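Local coordinates for siderophore periplasmic binding protein (Thermobifida fusca, PDB 5DH0) that probably binds iron-loaded siderophores of the fuscachelin type outside the cell membrane and passes them to an ABC importer, at residues A[44-49]-A[85-90]; A[92-97]-A[124-129]; A[166-171]-A[294-299]; A[248-253]-A[285-290]. One frame throughout, in Å; residues are numbered along the deposited sequence.

Interaction 1 of 4, residues A[44-49]-A[85-90]; sequences RIVALE and PVVQSA
Val46, Leu48 and Glu49 meet Val87 and Gln88 at one face of a parallel Rossmann-like sheet. This sheet is the core of the N-terminal lobe, in the two-lobed fold of siderophore-binding periplasmic proteins. Strands 45-47 and 86-88 are not sheet neighbours. Strand 64-66 lies between them in the order, so side chains rather than sheet bonds make the contact.

The apolar part gathers round one methyl. Val87 CG2 is 3.8 Å from Val46 CG1, and the two valines touch by their methyl ends. The same Val87 CG2 is 3.8 Å from Leu48 CD2, where the leucine runs across it, roughly perpendicular. In Val87, CG1 is anti to the carbonyl carbon (chi1 -62°), which leaves CG2 between the backbone N and the carbonyl carbon. Ala98 and Ile99 of helix 96-102 also touch Val87, so the helix packs on this face.

The polar part is one amide. Gln88 stretches out with CG anti to its backbone N and sets OE1 3.0 Å from Glu49 N. The donor lies in the carbonyl plane, though the N-H points off the line, at 133°. The other end of the amide, NE2, bonds to Leu92 O, so both ends fix its rotation. A leucine at Gln88 would probably leave Glu49 N and Leu92 O without these side-chain mates. The carboxylate of Glu49 turns elsewhere, to a salt bridge with Arg112.

Leu48 also packs on the amide, with its CB 3.3 Å from Gln88 OE1.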
loop_
_atom_site.group_PDB
_atom_site.type_symbol
_atom_site.label_atom_id
_atom_site.label_comp_id
_atom_site.label_asym_id
_atom_site.label_seq_id
_atom_site.Cartn_x
_atom_site.Cartn_y
_atom_site.Cartn_z
ATOM N N ARG A 44 24.970 -38.673 21.513
ATOM C CA ARG A 44 24.332 -38.067 22.664
ATOM C C ARG A 44 24.341 -36.559 22.538
ATOM O O ARG A 44 25.299 -35.904 22.968
ATOM C CB ARG A 44 25.033 -38.487 23.956
ATOM C CG ARG A 44 25.192 -39.974 24.129
ATOM C CD ARG A 44 25.472 -40.296 25.574
ATOM N NE ARG A 44 24.322 -40.994 26.112
ATOM C CZ ARG A 44 23.673 -40.645 27.207
ATOM N NH1 ARG A 44 24.057 -39.602 27.920
ATOM N NH2 ARG A 44 22.633 -41.350 27.575
ATOM N N ILE A 45 23.278 -36.007 21.964
ATOM C CA ILE A 45 23.251 -34.585 21.642
ATOM C C ILE A 45 22.429 -33.790 22.660
ATOM O O ILE A 45 21.290 -34.163 22.971
ATOM C CB ILE A 45 22.696 -34.381 20.214
ATOM C CG1 ILE A 45 23.645 -35.041 19.215
ATOM C CG2 ILE A 45 22.513 -32.898 19.882
ATOM C CD1 ILE A 45 23.035 -35.352 17.883
ATOM N N VAL A 46 23.012 -32.721 23.203
ATOM C CA VAL A 46 22.220 -31.731 23.944
ATOM C C VAL A 46 21.834 -30.595 23.003
ATOM O O VAL A 46 22.695 -29.897 22.467
ATOM C CB VAL A 46 22.961 -31.159 25.162
ATOM C CG1 VAL A 46 22.281 -29.879 25.650
ATOM C CG2 VAL A 46 22.988 -32.178 26.281
ATOM N N ALA A 47 20.533 -30.437 22.789
ATOM C CA ALA A 47 20.008 -29.371 21.943
ATOM C C ALA A 47 19.646 -28.149 22.772
ATOM O O ALA A 47 18.643 -28.148 23.482
ATOM C CB ALA A 47 18.785 -29.858 21.163
ATOM N N LEU A 48 20.465 -27.110 22.700
ATOM C CA LEU A 48 20.061 -25.833 23.263
ATOM C C LEU A 48 19.156 -25.138 22.243
ATOM O O LEU A 48 18.657 -25.790 21.304
ATOM C CB LEU A 48 21.272 -24.983 23.628
ATOM C CG LEU A 48 22.193 -25.722 24.604
ATOM C CD1 LEU A 48 23.412 -24.905 24.955
ATOM C CD2 LEU A 48 21.443 -26.138 25.858
ATOM N N GLU A 49 18.934 -23.837 22.421
ATOM C CA GLU A 49 17.967 -23.130 21.582
ATOM C C GLU A 49 18.290 -23.279 20.089
ATOM O O GLU A 49 19.455 -23.205 19.688
ATOM C CB GLU A 49 17.887 -21.645 21.954
ATOM C CG GLU A 49 16.638 -20.978 21.387
ATOM C CD GLU A 49 16.635 -19.465 21.525
ATOM O OE1 GLU A 49 17.728 -18.855 21.398
ATOM O OE2 GLU A 49 15.531 -18.896 21.741
ATOM N N PRO A 85 15.409 -34.547 29.693
ATOM C CA PRO A 85 15.879 -33.609 30.718
ATOM C C PRO A 85 16.003 -32.177 30.181
ATOM O O PRO A 85 16.463 -31.985 29.049
ATOM C CB PRO A 85 17.253 -34.169 31.105
ATOM C CG PRO A 85 17.236 -35.597 30.643
ATOM C CD PRO A 85 16.400 -35.598 29.410
ATOM N N VAL A 86 15.585 -31.200 30.985
ATOM C CA VAL A 86 15.665 -29.788 30.626
ATOM C C VAL A 86 16.990 -29.209 31.083
ATOM O O VAL A 86 17.384 -29.402 32.232
ATOM C CB VAL A 86 14.506 -28.986 31.246
ATOM C CG1 VAL A 86 14.740 -27.494 31.097
ATOM C CG2 VAL A 86 13.199 -29.382 30.602
ATOM N N VAL A 87 17.679 -28.500 30.188
ATOM C CA VAL A 87 19.041 -28.051 30.462
ATOM C C VAL A 87 19.209 -26.547 30.236
ATOM O O VAL A 87 20.263 -25.952 30.539
ATOM C CB VAL A 87 20.051 -28.821 29.585
ATOM C CG1 VAL A 87 20.004 -30.300 29.905
ATOM C CG2 VAL A 87 19.740 -28.607 28.112
ATOM N N GLN A 88 18.165 -25.933 29.696
ATOM C CA GLN A 88 18.174 -24.500 29.450
ATOM C C GLN A 88 16.739 -24.030 29.614
ATOM O O GLN A 88 15.807 -24.760 29.283
ATOM C CB GLN A 88 18.745 -24.184 28.056
ATOM C CG GLN A 88 18.689 -22.717 27.630
ATOM C CD GLN A 88 19.392 -22.442 26.293
ATOM O OE1 GLN A 88 19.159 -23.129 25.292
ATOM N NE2 GLN A 88 20.236 -21.413 26.271
ATOM N N SER A 89 16.558 -22.838 30.167
ATOM C CA SER A 89 15.217 -22.315 30.393
ATOM C C SER A 89 14.763 -21.381 29.274
ATOM O O SER A 89 15.563 -20.966 28.436
ATOM C CB SER A 89 15.159 -21.576 31.730
ATOM O OG SER A 89 15.853 -20.341 31.637
ATOM N N ALA A 90 13.471 -21.064 29.280
ATOM C CA ALA A 90 12.881 -20.064 28.383
ATOM C C ALA A 90 13.720 -18.793 28.283
ATOM O O ALA A 90 13.971 -18.292 27.192
ATOM C CB ALA A 90 11.466 -19.716 28.848
#

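Interaction 2 of 4, residues A[92-97]-A[124-129]; sequences LEINME and EDLEKI
Met96 packs on Asp125, Leu126 and Ile129 in a mainly apolar contact at the surface of the N-terminal lobe. It joins the start of helix 96-102 to the C-terminal part of helix 116-126. The methionine does most of the work. Its chain is bent at chi2 (-70°), which turns the thioether over to the other segment. Met96 SD lies 3.4 Å from Leu126 CD2. The terminal methyl goes further, and Met96 CE reaches Asp125 CB at 3.6 Å. The methionine lies athwart both side chains, nearly square to each. For Asp125 the touching atom is the CB methylene, not the carboxylate.

Both helices are crossovers of beta-alpha-beta units in the parallel sheet. Helix 96-102 leads from strand 86-88 to strand 106-112, and helix 116-126 leads from there to strand 132-137. Leu126 faces inward, touching Ile99 of the first helix and Phe134 of the last strand. Ile94 adds a looser touch from the approach to helix 96-102, its CG2 being 4.4 Å from Leu126 CD2. Asn95 is the N-cap of that helix, with OD1 bonded to Ala98 N.

Ile129 N bonds back to Leu126 O at 3.1 Å. The side chain of Ile129 lies against the neighbouring helix, where its CD1 meets the backbone Met96 O at 3.7 Å.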
loop_
_atom_site.group_PDB
_atom_site.type_symbol
_atom_site.label_atom_id
_atom_site.label_comp_id
_atom_site.label_asym_id
_atom_site.label_seq_id
_atom_site.Cartn_x
_atom_site.Cartn_y
_atom_site.Cartn_z
ATOM N N LEU A 92 16.671 -18.521 28.495
ATOM C CA LEU A 92 17.963 -18.908 27.916
ATOM C C LEU A 92 19.082 -19.125 28.948
ATOM O O LEU A 92 20.233 -19.296 28.562
ATOM C CB LEU A 92 18.423 -17.871 26.882
ATOM C CG LEU A 92 18.053 -18.069 25.410
ATOM C CD1 LEU A 92 16.616 -18.547 25.243
ATOM C CD2 LEU A 92 18.289 -16.773 24.623
ATOM N N GLU A 93 18.784 -19.138 30.245
ATOM C CA GLU A 93 19.857 -19.450 31.188
ATOM C C GLU A 93 20.139 -20.950 31.173
ATOM O O GLU A 93 19.221 -21.778 31.134
ATOM C CB GLU A 93 19.550 -18.990 32.619
ATOM C CG GLU A 93 20.799 -19.103 33.504
ATOM C CD GLU A 93 20.532 -18.931 34.987
ATOM O OE1 GLU A 93 19.388 -19.196 35.428
ATOM O OE2 GLU A 93 21.479 -18.543 35.716
ATOM N N ILE A 94 21.422 -21.285 31.198
ATOM C CA ILE A 94 21.865 -22.655 31.018
ATOM C C ILE A 94 22.178 -23.331 32.358
ATOM O O ILE A 94 22.923 -22.809 33.179
ATOM C CB ILE A 94 23.104 -22.703 30.088
ATOM C CG1 ILE A 94 22.726 -22.214 28.686
ATOM C CG2 ILE A 94 23.691 -24.096 30.025
ATOM C CD1 ILE A 94 23.906 -22.128 27.725
ATOM N N ASN A 95 21.575 -24.492 32.571
ATOM C CA ASN A 95 21.848 -25.320 33.737
ATOM C C ASN A 95 23.023 -26.254 33.444
ATOM O O ASN A 95 22.836 -27.357 32.936
ATOM C CB ASN A 95 20.599 -26.114 34.102
ATOM C CG ASN A 95 20.726 -26.842 35.417
ATOM O OD1 ASN A 95 21.825 -27.117 35.898
ATOM N ND2 ASN A 95 19.588 -27.177 36.002
ATOM N N MET A 96 24.231 -25.789 33.748
ATOM C CA MET A 96 25.456 -26.521 33.457
ATOM C C MET A 96 25.477 -27.919 34.078
ATOM O O MET A 96 25.899 -28.887 33.439
ATOM C CB MET A 96 26.655 -25.716 33.939
ATOM C CG MET A 96 26.922 -24.471 33.108
ATOM S SD MET A 96 27.544 -24.900 31.470
ATOM C CE MET A 96 27.816 -23.288 30.726
ATOM N N GLU A 97 25.014 -28.010 35.321
ATOM C CA GLU A 97 24.916 -29.284 36.017
ATOM C C GLU A 97 24.044 -30.275 35.276
ATOM O O GLU A 97 24.370 -31.450 35.182
ATOM C CB GLU A 97 24.350 -29.085 37.421
ATOM C CG GLU A 97 25.345 -28.589 38.436
ATOM C CD GLU A 97 25.305 -29.427 39.693
ATOM O OE1 GLU A 97 24.321 -30.188 39.859
ATOM O OE2 GLU A 97 26.258 -29.338 40.501
ATOM N N GLU A 124 33.078 -21.742 26.252
ATOM C CA GLU A 124 34.290 -22.269 26.864
ATOM C C GLU A 124 33.939 -23.164 28.045
ATOM O O GLU A 124 34.536 -24.225 28.224
ATOM C CB GLU A 124 35.215 -21.134 27.305
ATOM N N ASP A 125 32.960 -22.734 28.837
ATOM C CA ASP A 125 32.460 -23.524 29.959
ATOM C C ASP A 125 31.910 -24.874 29.483
ATOM O O ASP A 125 32.240 -25.920 30.040
ATOM C CB ASP A 125 31.370 -22.750 30.719
ATOM C CG ASP A 125 31.929 -21.606 31.569
ATOM O OD1 ASP A 125 33.167 -21.475 31.664
ATOM O OD2 ASP A 125 31.125 -20.837 32.149
ATOM N N LEU A 126 31.085 -24.844 28.440
ATOM C CA LEU A 126 30.427 -26.046 27.936
ATOM C C LEU A 126 31.398 -27.064 27.353
ATOM O O LEU A 126 31.086 -28.251 27.280
ATOM C CB LEU A 126 29.387 -25.683 26.873
ATOM C CG LEU A 126 28.158 -24.916 27.358
ATOM C CD1 LEU A 126 27.393 -24.367 26.178
ATOM C CD2 LEU A 126 27.268 -25.814 28.177
ATOM N N GLU A 127 32.571 -26.614 26.931
ATOM C CA GLU A 127 33.506 -27.531 26.296
ATOM C C GLU A 127 34.340 -28.292 27.312
ATOM O O GLU A 127 35.060 -29.220 26.962
ATOM C CB GLU A 127 34.395 -26.788 25.309
ATOM C CG GLU A 127 33.896 -26.949 23.899
ATOM C CD GLU A 127 34.584 -26.035 22.924
ATOM O OE1 GLU A 127 35.253 -25.082 23.388
ATOM O OE2 GLU A 127 34.436 -26.264 21.697
ATOM N N LYS A 128 34.220 -27.905 28.575
ATOM C CA LYS A 128 34.754 -28.709 29.663
ATOM C C LYS A 128 33.923 -29.989 29.766
ATOM O O LYS A 128 34.405 -31.026 30.219
ATOM C CB LYS A 128 34.745 -27.921 30.977
ATOM C CG LYS A 128 35.591 -26.657 30.910
ATOM C CD LYS A 128 36.013 -26.161 32.284
ATOM C CE LYS A 128 34.918 -25.353 32.957
ATOM N NZ LYS A 128 35.395 -24.767 34.248
ATOM N N ILE A 129 32.675 -29.905 29.312
ATOM C CA ILE A 129 31.769 -31.044 29.303
ATOM C C ILE A 129 31.841 -31.846 28.007
ATOM O O ILE A 129 31.981 -33.069 28.035
ATOM C CB ILE A 129 30.314 -30.605 29.496
ATOM C CG1 ILE A 129 30.144 -29.854 30.814
ATOM C CG2 ILE A 129 29.385 -31.818 29.415
ATOM C CD1 ILE A 129 28.726 -29.348 31.037
#

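Interaction 3 of 4, residues A[166-171]-A[294-299]; sequences QRFEER and QANIVL
Asn296 is wedged between Arg167 and Phe168 where two nearly parallel helices pack. The axes of 166-171 and 294-299 come within 9.6 Å and cross at 22°. From CB outward, the asparagine meets something at every atom. Its CB lies 3.4 Å from Arg167 NH1. Its CG lies over one face of the same guanidinium, 3.6 Å from Arg167 NH1. Amide and guanidinium are stacked, their planes 28° apart. The extended chain of Arg167, with CG anti to the backbone N (chi1 -178°), carries the group across to this place. Asn296 OD1 then presses on the other helix, 3.2 Å from Phe168 CA, and sits near the plane of the Phe168 ring at its edge. The remaining tip atom, ND2, bonds to Glu164 OE1 one turn before Phe168. A leucine at Asn296 would probably leave Glu164 without this amide donor and Arg167 without its flat stacking partner.

The Phe168 ring fills the apolar side of the contact. Its CD1 is 3.5 Å from Leu299 CD1, and its CE1 is 3.7 Å from Ala295 CB. Arg171 adds its aliphatic base, with CB 3.8 Å from Leu299 CD1.

Helix 158-178 comes after helix 142-154 and before strand 187-193 of the C-terminal sheet, consistent with the long connecting helix of this fold. Helix 292-307 lies against it. Ile210 of helix 206-213 packs on Ala295 and Leu299, and Arg145 of helix 142-154 touches Phe168 and Ala295.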
loop_
_atom_site.group_PDB
_atom_site.type_symbol
_atom_site.label_atom_id
_atom_site.label_comp_id
_atom_site.label_asym_id
_atom_site.label_seq_id
_atom_site.Cartn_x
_atom_site.Cartn_y
_atom_site.Cartn_z
ATOM N N GLN A 166 17.014 -26.546 -1.370
ATOM C CA GLN A 166 16.760 -26.549 -2.809
ATOM C C GLN A 166 15.269 -26.535 -3.133
ATOM O O GLN A 166 14.812 -25.806 -4.029
ATOM C CB GLN A 166 17.403 -27.761 -3.460
ATOM C CG GLN A 166 18.901 -27.763 -3.364
ATOM C CD GLN A 166 19.498 -28.953 -4.075
ATOM O OE1 GLN A 166 19.236 -29.169 -5.269
ATOM N NE2 GLN A 166 20.294 -29.750 -3.349
ATOM N N ARG A 167 14.502 -27.340 -2.413
ATOM C CA ARG A 167 13.087 -27.429 -2.724
ATOM C C ARG A 167 12.369 -26.102 -2.481
ATOM O O ARG A 167 11.438 -25.750 -3.219
ATOM C CB ARG A 167 12.445 -28.541 -1.918
ATOM C CG ARG A 167 10.991 -28.719 -2.227
ATOM C CD ARG A 167 10.303 -29.597 -1.187
ATOM N NE ARG A 167 8.858 -29.386 -1.258
ATOM C CZ ARG A 167 8.055 -29.289 -0.201
ATOM N NH1 ARG A 167 8.545 -29.405 1.034
ATOM N NH2 ARG A 167 6.753 -29.084 -0.386
ATOM N N PHE A 168 12.812 -25.364 -1.460
ATOM C CA PHE A 168 12.247 -24.046 -1.129
ATOM C C PHE A 168 12.526 -23.038 -2.242
ATOM O O PHE A 168 11.615 -22.322 -2.683
ATOM C CB PHE A 168 12.813 -23.533 0.212
ATOM C CG PHE A 168 12.399 -22.118 0.559
ATOM C CD1 PHE A 168 11.180 -21.864 1.167
ATOM C CD2 PHE A 168 13.240 -21.044 0.314
ATOM C CE1 PHE A 168 10.806 -20.562 1.502
ATOM C CE2 PHE A 168 12.853 -19.738 0.653
ATOM C CZ PHE A 168 11.646 -19.507 1.242
ATOM N N GLU A 169 13.781 -22.980 -2.688
ATOM C CA GLU A 169 14.148 -22.126 -3.816
ATOM C C GLU A 169 13.370 -22.495 -5.087
ATOM O O GLU A 169 12.904 -21.618 -5.809
ATOM C CB GLU A 169 15.648 -22.200 -4.068
ATOM C CG GLU A 169 16.455 -21.410 -3.054
ATOM C CD GLU A 169 17.890 -21.868 -2.954
ATOM O OE1 GLU A 169 18.302 -22.715 -3.777
ATOM O OE2 GLU A 169 18.621 -21.357 -2.077
ATOM N N GLU A 170 13.211 -23.788 -5.342
ATOM C CA GLU A 170 12.389 -24.243 -6.453
ATOM C C GLU A 170 10.945 -23.782 -6.335
ATOM O O GLU A 170 10.377 -23.258 -7.290
ATOM C CB GLU A 170 12.420 -25.768 -6.554
ATOM C CG GLU A 170 13.516 -26.329 -7.465
ATOM C CD GLU A 170 13.954 -27.741 -7.060
ATOM O OE1 GLU A 170 13.102 -28.542 -6.566
ATOM O OE2 GLU A 170 15.167 -28.036 -7.223
ATOM N N ARG A 171 10.349 -23.974 -5.164
ATOM C CA ARG A 171 8.927 -23.699 -4.999
ATOM C C ARG A 171 8.621 -22.206 -5.031
ATOM O O ARG A 171 7.534 -21.807 -5.459
ATOM C CB ARG A 171 8.397 -24.332 -3.700
ATOM C CG ARG A 171 8.160 -25.847 -3.778
ATOM C CD ARG A 171 6.809 -26.206 -3.175
ATOM N NE ARG A 171 5.734 -25.818 -4.075
ATOM C CZ ARG A 171 4.513 -25.473 -3.693
ATOM N NH1 ARG A 171 3.612 -25.133 -4.608
ATOM N NH2 ARG A 171 4.194 -25.455 -2.402
ATOM N N GLN A 294 10.105 -26.064 7.494
ATOM C CA GLN A 294 9.031 -25.223 8.013
ATOM C C GLN A 294 8.706 -24.143 6.993
ATOM O O GLN A 294 7.534 -23.900 6.686
ATOM C CB GLN A 294 9.416 -24.606 9.362
ATOM C CG GLN A 294 9.288 -25.574 10.516
ATOM C CD GLN A 294 9.653 -24.947 11.841
ATOM O OE1 GLN A 294 9.630 -23.718 11.990
ATOM N NE2 GLN A 294 9.960 -25.786 12.826
ATOM N N ALA A 295 9.748 -23.506 6.460
ATOM C CA ALA A 295 9.580 -22.512 5.404
ATOM C C ALA A 295 8.804 -23.086 4.205
ATOM O O ALA A 295 7.991 -22.387 3.595
ATOM C CB ALA A 295 10.931 -21.977 4.958
ATOM N N ASN A 296 9.014 -24.359 3.884
ATOM C CA ASN A 296 8.227 -24.963 2.801
ATOM C C ASN A 296 6.750 -25.147 3.162
ATOM O O ASN A 296 5.872 -24.919 2.336
ATOM C CB ASN A 296 8.842 -26.302 2.360
ATOM C CG ASN A 296 9.960 -26.117 1.336
ATOM O OD1 ASN A 296 9.764 -25.465 0.318
ATOM N ND2 ASN A 296 11.132 -26.680 1.605
ATOM N N ILE A 297 6.460 -25.526 4.402
ATOM C CA ILE A 297 5.061 -25.630 4.846
ATOM C C ILE A 297 4.357 -24.282 4.750
ATOM O O ILE A 297 3.205 -24.205 4.329
ATOM C CB ILE A 297 4.992 -26.188 6.271
ATOM C CG1 ILE A 297 5.389 -27.666 6.224
ATOM C CG2 ILE A 297 3.606 -25.986 6.891
ATOM C CD1 ILE A 297 5.844 -28.207 7.542
ATOM N N VAL A 298 5.067 -23.211 5.084
ATOM C CA VAL A 298 4.530 -21.863 4.902
ATOM C C VAL A 298 4.205 -21.529 3.429
ATOM O O VAL A 298 3.121 -21.009 3.143
ATOM C CB VAL A 298 5.509 -20.802 5.462
ATOM C CG1 VAL A 298 5.065 -19.411 5.080
ATOM C CG2 VAL A 298 5.600 -20.933 6.967
ATOM N N LEU A 299 5.138 -21.813 2.510
ATOM C CA LEU A 299 4.880 -21.699 1.065
ATOM C C LEU A 299 3.651 -22.464 0.624
ATOM O O LEU A 299 2.856 -21.963 -0.162
ATOM C CB LEU A 299 6.063 -22.216 0.254
ATOM C CG LEU A 299 7.244 -21.278 0.156
ATOM C CD1 LEU A 299 8.255 -21.860 -0.814
ATOM C CD2 LEU A 299 6.741 -19.911 -0.292
#

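Interaction 4 of 4, residues A[248-253]-A[285-290]; sequences FYETDA and RYSAAR
Thr251 O is gripped by two waters that tie it to the loop of Tyr286 and Ser287. Water 1 donates to Thr251 O at 2.8 Å and accepts from Ser287 N. Water 2 donates to the same oxygen, Thr251 O, at 2.9 Å and accepts from Tyr286 N. The two backbones are thus joined through water.

A direct bond lies beside this bridge. Ser287 OG donates to Glu250 OE2 at 2.6 Å. It meets the carboxylate from above, 46° out of its plane. The serine hydroxyl is anti to the backbone N (chi1 172°), which points it at the extended glutamate.

Segment 248-253 takes in the C-terminal part of strand 246-250 and the loop after it. The loop segment 285-290 comes after strand 281-284. These strands are parallel neighbours in the C-terminal sheet, so the contact joins the loops at their C-terminal ends. The second loop folds into a type I beta turn from Tyr286 to Ala289, closed by Ala289 N bonding to Tyr286 O. Farther along, Arg290 makes a salt bridge with Glu53, which belongs to the N-terminal lobe.

Arg285 is bent at chi2 and chi3 and crosses the first loop at a slant. Its CG is 3.3 Å from Asp252 O and 3.6 Å from Thr251 OG1. Its NE makes a weak bond to Ala253 O at 3.4 Å. Thr251 OG1 itself donates to Asp252 O within its own loop. The phenol end of Tyr286 touches Ala253, with OH 3.6 Å from Ala253 CB, while its ring also packs on Gln294 and Ile297 of helix 292-307.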
loop_
_atom_site.group_PDB
_atom_site.type_symbol
_atom_site.label_atom_id
_atom_site.label_comp_id
_atom_site.label_asym_id
_atom_site.label_seq_id
_atom_site.Cartn_x
_atom_site.Cartn_y
_atom_site.Cartn_z
ATOM N N PHE A 248 -3.382 -13.214 7.119
ATOM C CA PHE A 248 -2.949 -14.405 7.845
ATOM C C PHE A 248 -2.803 -14.095 9.338
ATOM O O PHE A 248 -2.345 -13.004 9.717
ATOM C CB PHE A 248 -1.605 -14.904 7.319
ATOM C CG PHE A 248 -1.678 -15.631 6.015
ATOM C CD1 PHE A 248 -2.128 -16.945 5.961
ATOM C CD2 PHE A 248 -1.245 -15.019 4.847
ATOM C CE1 PHE A 248 -2.175 -17.629 4.743
ATOM C CE2 PHE A 248 -1.281 -15.692 3.631
ATOM C CZ PHE A 248 -1.748 -16.994 3.578
ATOM N N TYR A 249 -3.172 -15.048 10.185
ATOM C CA TYR A 249 -2.874 -14.939 11.612
ATOM C C TYR A 249 -2.051 -16.153 12.044
ATOM O O TYR A 249 -2.347 -17.284 11.688
ATOM C CB TYR A 249 -4.172 -14.799 12.464
ATOM C CG TYR A 249 -5.198 -15.915 12.294
ATOM C CD1 TYR A 249 -6.218 -15.826 11.345
ATOM C CD2 TYR A 249 -5.153 -17.055 13.077
ATOM C CE1 TYR A 249 -7.146 -16.850 11.185
ATOM C CE2 TYR A 249 -6.076 -18.066 12.916
ATOM C CZ TYR A 249 -7.065 -17.959 11.975
ATOM O OH TYR A 249 -7.967 -18.977 11.835
ATOM N N GLU A 250 -1.013 -15.917 12.825
ATOM C CA GLU A 250 -0.208 -17.007 13.365
ATOM C C GLU A 250 -1.007 -17.978 14.240
ATOM O O GLU A 250 -1.865 -17.571 15.027
ATOM C CB GLU A 250 0.967 -16.418 14.152
ATOM C CG GLU A 250 1.911 -15.610 13.243
ATOM C CD GLU A 250 3.179 -15.145 13.940
ATOM O OE1 GLU A 250 3.199 -15.201 15.200
ATOM O OE2 GLU A 250 4.151 -14.734 13.228
ATOM N N THR A 251 -0.735 -19.271 14.077
ATOM C CA THR A 251 -1.323 -20.311 14.928
ATOM C C THR A 251 -0.250 -21.303 15.308
ATOM O O THR A 251 0.887 -21.171 14.866
ATOM C CB THR A 251 -2.452 -21.084 14.232
ATOM O OG1 THR A 251 -1.926 -21.763 13.077
ATOM C CG2 THR A 251 -3.584 -20.152 13.815
ATOM N N ASP A 252 -0.608 -22.303 16.109
ATOM C CA ASP A 252 0.333 -23.376 16.424
ATOM C C ASP A 252 0.225 -24.457 15.370
ATOM O O ASP A 252 -0.584 -24.338 14.458
ATOM C CB ASP A 252 0.091 -23.946 17.832
ATOM C CG ASP A 252 -1.225 -24.729 17.968
ATOM O OD1 ASP A 252 -1.990 -24.901 16.989
ATOM O OD2 ASP A 252 -1.504 -25.168 19.107
ATOM N N ALA A 253 1.012 -25.519 15.506
ATOM C CA ALA A 253 1.043 -26.575 14.487
ATOM C C ALA A 253 -0.315 -27.253 14.239
ATOM O O ALA A 253 -0.511 -27.882 13.193
ATOM C CB ALA A 253 2.075 -27.611 14.856
ATOM N N ARG A 285 0.453 -21.769 9.977
ATOM C CA ARG A 285 1.348 -22.546 10.813
ATOM C C ARG A 285 2.827 -22.342 10.448
ATOM O O ARG A 285 3.155 -21.998 9.307
ATOM C CB ARG A 285 1.003 -24.027 10.682
ATOM C CG ARG A 285 -0.364 -24.404 11.183
ATOM C CD ARG A 285 -0.965 -25.416 10.243
ATOM N NE ARG A 285 -0.063 -26.540 10.068
ATOM C CZ ARG A 285 0.225 -27.080 8.891
ATOM N NH1 ARG A 285 -0.330 -26.600 7.783
ATOM N NH2 ARG A 285 1.062 -28.109 8.830
ATOM N N TYR A 286 3.706 -22.588 11.421
ATOM C CA TYR A 286 5.157 -22.504 11.261
ATOM C C TYR A 286 5.594 -21.168 10.683
ATOM O O TYR A 286 6.576 -21.094 9.953
ATOM C CB TYR A 286 5.669 -23.658 10.400
ATOM C CG TYR A 286 5.510 -24.985 11.099
ATOM C CD1 TYR A 286 6.248 -25.278 12.246
ATOM C CD2 TYR A 286 4.603 -25.935 10.640
ATOM C CE1 TYR A 286 6.100 -26.479 12.906
ATOM C CE2 TYR A 286 4.447 -27.150 11.300
ATOM C CZ TYR A 286 5.196 -27.417 12.433
ATOM O OH TYR A 286 5.057 -28.623 13.091
ATOM N N SER A 287 4.841 -20.128 11.025
ATOM C CA SER A 287 5.163 -18.746 10.712
ATOM C C SER A 287 6.615 -18.407 11.013
ATOM O O SER A 287 7.231 -17.632 10.298
ATOM C CB SER A 287 4.239 -17.808 11.506
ATOM O OG SER A 287 4.625 -16.451 11.371
ATOM N N ALA A 288 7.151 -18.978 12.086
ATOM C CA ALA A 288 8.520 -18.689 12.498
ATOM C C ALA A 288 9.562 -19.151 11.451
ATOM O O ALA A 288 10.643 -18.576 11.349
ATOM C CB ALA A 288 8.799 -19.326 13.852
ATOM N N ALA A 289 9.222 -20.181 10.684
ATOM C CA ALA A 289 10.100 -20.723 9.648
ATOM C C ALA A 289 11.520 -20.917 10.168
ATOM O O ALA A 289 12.463 -20.292 9.683
ATOM C CB ALA A 289 10.107 -19.817 8.427
ATOM N N ARG A 290 11.663 -21.770 11.172
ATOM C CA ARG A 290 12.970 -22.002 11.761
ATOM C C ARG A 290 13.850 -22.884 10.876
ATOM O O ARG A 290 15.060 -22.801 10.957
ATOM C CB ARG A 290 12.810 -22.612 13.149
ATOM C CG ARG A 290 12.341 -21.601 14.179
ATOM C CD ARG A 290 12.355 -22.190 15.557
ATOM N NE ARG A 290 12.232 -21.174 16.599
ATOM C CZ ARG A 290 12.554 -21.381 17.874
ATOM N NH1 ARG A 290 13.020 -22.562 18.252
ATOM N NH2 ARG A 290 12.420 -20.406 18.766
HETATM O O HOH W 1 2.664 -19.852 13.168
HETATM O O HOH W 2 3.118 -23.038 14.499
#

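The contacts fall into two pairs. Interactions 1 and 2 belong to the N-terminal lobe, with centres about 10 Å apart. They join through Val87 O and Asn95 N, 2.8 Å apart and probably hydrogen-bonded. Interactions 3 and 4 have centres about 14 Å apart and touch where Val298 CG2 packs 3.1 Å from Tyr286 O. Interaction 4 lies in the C-terminal lobe, and interaction 3 holds its last long helix to the helix that leads between the lobes. The nearest atoms of interactions 1 and 4 are about 5 Å apart, although their centres are about 23 Å apart. As in related proteins, the siderophore probably binds in the cleft between the lobes.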